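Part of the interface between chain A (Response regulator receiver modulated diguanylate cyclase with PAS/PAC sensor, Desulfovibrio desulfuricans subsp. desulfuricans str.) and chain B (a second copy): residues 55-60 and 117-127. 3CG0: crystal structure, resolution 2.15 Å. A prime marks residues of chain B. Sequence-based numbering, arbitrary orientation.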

# COMPACT_ATOMS: atom_id res chain seq x y z
N PRO A 55 -21.23 -3.56 19.15
CA PRO A 55 -19.99 -2.87 19.43
C PRO A 55 -20.19 -1.36 19.49
O PRO A 55 -21.23 -0.84 19.06
CB PRO A 55 -19.08 -3.25 18.24
CG PRO A 55 -19.90 -4.17 17.37
CD PRO A 55 -21.31 -3.91 17.72
N ASP A 56 -19.20 -0.67 20.04
CA ASP A 56 -19.24 0.78 20.07
C ASP A 56 -18.39 1.35 18.95
O ASP A 56 -18.58 2.49 18.56
CB ASP A 56 -18.82 1.29 21.44
CG ASP A 56 -19.78 0.84 22.53
OD1 ASP A 56 -19.38 0.03 23.40
OD2 ASP A 56 -20.96 1.27 22.50
N ILE A 57 -17.50 0.52 18.40
CA ILE A 57 -16.54 0.91 17.36
C ILE A 57 -16.02 -0.31 16.58
O ILE A 57 -15.89 -1.41 17.13
CB ILE A 57 -15.38 1.80 17.99
CG1 ILE A 57 -14.86 2.89 17.03
CG2 ILE A 57 -14.29 0.97 18.65
CD1 ILE A 57 -13.83 2.48 16.02
N ALA A 58 -15.76 -0.13 15.28
CA ALA A 58 -15.10 -1.14 14.47
C ALA A 58 -13.73 -0.68 13.97
O ALA A 58 -13.59 0.42 13.44
CB ALA A 58 -15.98 -1.57 13.30
N LEU A 59 -12.72 -1.54 14.14
CA LEU A 59 -11.39 -1.35 13.55
C LEU A 59 -11.26 -2.31 12.38
O LEU A 59 -11.27 -3.51 12.58
CB LEU A 59 -10.28 -1.67 14.56
CG LEU A 59 -10.18 -0.90 15.88
CD1 LEU A 59 -8.85 -1.25 16.57
CD2 LEU A 59 -10.32 0.60 15.68
N VAL A 60 -11.13 -1.78 11.17
CA VAL A 60 -11.27 -2.59 9.97
C VAL A 60 -10.07 -2.41 9.08
O VAL A 60 -9.79 -1.30 8.64
CB VAL A 60 -12.58 -2.17 9.17
CG1 VAL A 60 -12.78 -3.06 7.94
CG2 VAL A 60 -13.76 -2.31 10.06
N THR B 117 -2.15 6.37 20.56
CA THR B 117 -2.85 6.84 19.37
C THR B 117 -4.11 6.00 19.12
O THR B 117 -5.13 6.52 18.67
CB THR B 117 -1.93 6.75 18.17
OG1 THR B 117 -0.62 7.19 18.56
CG2 THR B 117 -2.44 7.60 16.99
N LEU B 118 -4.01 4.71 19.42
CA LEU B 118 -5.12 3.77 19.34
C LEU B 118 -6.25 4.11 20.31
O LEU B 118 -7.41 4.16 19.92
CB LEU B 118 -4.63 2.34 19.60
CG LEU B 118 -5.66 1.22 19.69
CD1 LEU B 118 -6.39 1.05 18.36
CD2 LEU B 118 -4.96 -0.06 20.10
N HIS B 119 -5.90 4.34 21.58
CA HIS B 119 -6.87 4.73 22.59
C HIS B 119 -7.52 6.07 22.27
O HIS B 119 -8.74 6.21 22.41
CB HIS B 119 -6.24 4.84 23.98
CG HIS B 119 -7.06 5.65 24.95
ND1 HIS B 119 -8.23 5.19 25.50
CD2 HIS B 119 -6.89 6.91 25.42
CE1 HIS B 119 -8.75 6.12 26.28
NE2 HIS B 119 -7.95 7.17 26.25
N ARG B 120 -6.70 7.05 21.89
CA ARG B 120 -7.16 8.42 21.63
C ARG B 120 -8.04 8.50 20.40
O ARG B 120 -8.96 9.30 20.36
CB ARG B 120 -5.99 9.39 21.45
CG ARG B 120 -5.26 9.80 22.71
CD ARG B 120 -6.17 10.33 23.80
NE ARG B 120 -5.37 10.80 24.92
CZ ARG B 120 -5.77 10.82 26.19
NH1 ARG B 120 -4.95 11.28 27.13
NH2 ARG B 120 -6.97 10.38 26.52
N SER B 121 -7.72 7.69 19.38
CA SER B 121 -8.56 7.59 18.19
C SER B 121 -9.90 6.94 18.47
O SER B 121 -10.94 7.46 18.04
CB SER B 121 -7.84 6.86 17.06
OG SER B 121 -6.84 7.74 16.56
N ILE B 122 -9.88 5.84 19.21
CA ILE B 122 -11.12 5.18 19.63
C ILE B 122 -12.03 6.12 20.43
O ILE B 122 -13.22 6.19 20.17
CB ILE B 122 -10.85 3.89 20.39
CG1 ILE B 122 -10.30 2.83 19.44
CG2 ILE B 122 -12.12 3.39 21.07
CD1 ILE B 122 -10.22 1.47 20.06
N GLU B 123 -11.46 6.86 21.38
CA GLU B 123 -12.27 7.72 22.24
C GLU B 123 -12.78 9.00 21.56
O GLU B 123 -13.87 9.45 21.89
CB GLU B 123 -11.57 8.01 23.58
CG GLU B 123 -10.40 8.96 23.51
CD GLU B 123 -10.32 9.88 24.72
OE1 GLU B 123 -10.50 9.39 25.85
OE2 GLU B 123 -10.07 11.10 24.54
N MET B 124 -12.00 9.56 20.63
CA MET B 124 -12.45 10.72 19.86
C MET B 124 -13.42 10.33 18.77
O MET B 124 -14.25 11.15 18.36
CB MET B 124 -11.27 11.46 19.23
CG MET B 124 -10.39 12.25 20.19
SD MET B 124 -9.01 12.93 19.26
CE MET B 124 -9.95 14.01 18.16
N ALA B 125 -13.31 9.09 18.29
CA ALA B 125 -14.27 8.53 17.35
C ALA B 125 -15.62 8.34 18.00
O ALA B 125 -16.64 8.75 17.46
CB ALA B 125 -13.76 7.22 16.76
N ILE B 126 -15.64 7.71 19.17
CA ILE B 126 -16.88 7.45 19.89
C ILE B 126 -17.52 8.78 20.34
O ILE B 126 -18.73 8.98 20.19
CB ILE B 126 -16.65 6.44 21.06
CG1 ILE B 126 -16.47 5.02 20.51
CG2 ILE B 126 -17.79 6.45 22.06
CD1 ILE B 126 -15.89 4.03 21.53
N HIS B 127 -16.70 9.70 20.83
CA HIS B 127 -17.15 11.03 21.26
C HIS B 127 -17.71 11.87 20.11
O HIS B 127 -18.66 12.62 20.33
CB HIS B 127 -16.01 11.78 21.96
CG HIS B 127 -16.41 13.09 22.55
ND1 HIS B 127 -15.89 14.29 22.12
CD2 HIS B 127 -17.28 13.39 23.54
CE1 HIS B 127 -16.42 15.28 22.82
NE2 HIS B 127 -17.28 14.76 23.69

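No hydrogen bond or salt bridge joins these two stretches, even though one of them is a β-strand, the element most readily paired through its backbone. The contact between these stretches is made almost entirely of aliphatic side chains, and it illustrates a general principle: a helix laid over a strand has its backbone bonded internally, so it meets its partner chiefly through side chains, here apolar ones.

The backbone arrangement sets the terms. Strand 57-60 and helix 117′-127′ run at 132° to each other, roughly antiparallel but well off a common line, and their axes approach no closer than 9.8 Å. That spacing leaves room for side chains between the two backbones. Within the helix, each amide from Ser121′ to His127′ bonds to the carbonyl four residues earlier, as in Ile126′ N to Ile122′ O at 3.0 Å. Ser121′ OG also donates to Thr117′ O, at 3.0 Å, so this hydroxyl is satisfied by its own helix.

Periodicity then selects the side chains. In the strand, Ile57 and Leu59 point toward the helix, whereas the intervening Ala58 and the following Val60 make no contact with it. In the helix, Leu118′, Ile122′ and Ile126′ recur every four residues, and Ala125′, three after Ile122′, falls on the same face.

Ile57 is the hub on the strand, meeting three helix residues. Its CG2 lies 4.1 Å from Ile122′ CG2, its CB 4.2 Å from Ile126′ CD1, and its CG1 4.5 Å from Ala125′ CB. The small methyl of Ala125′ points toward the strand and adds to this patch at the outer limit of contact. With chi1 at -146°, the Ile57 side chain sits between the usual rotamer wells.

Leu59 continues the apolar seam toward the start of the helical stretch. Its CD1 approaches Leu118′ CD1 at 3.8 Å, while its CD2 lies 4.4 Å from Ile122′ CG1. Leu118′ and Ile122′ both leave the helix sideways, yet their ends come nearer the strand. Ile122′ thereby touches both strand isoleucine and leucine. Such pairings have no directional bond to satisfy; close packing and the exclusion of water account for their favorable chemistry.

At the other end, Asp56 supplies a polar margin without a polar bond. Its carbonyl O is 3.8 Å from Ile126′ CG1, and its CB is 4.0 Å from Ile126′ CD1. The carboxylate atom OD1 is hydrogen-bonded elsewhere in the structure. Together the two stretches bury 262 Å², summed over both sides.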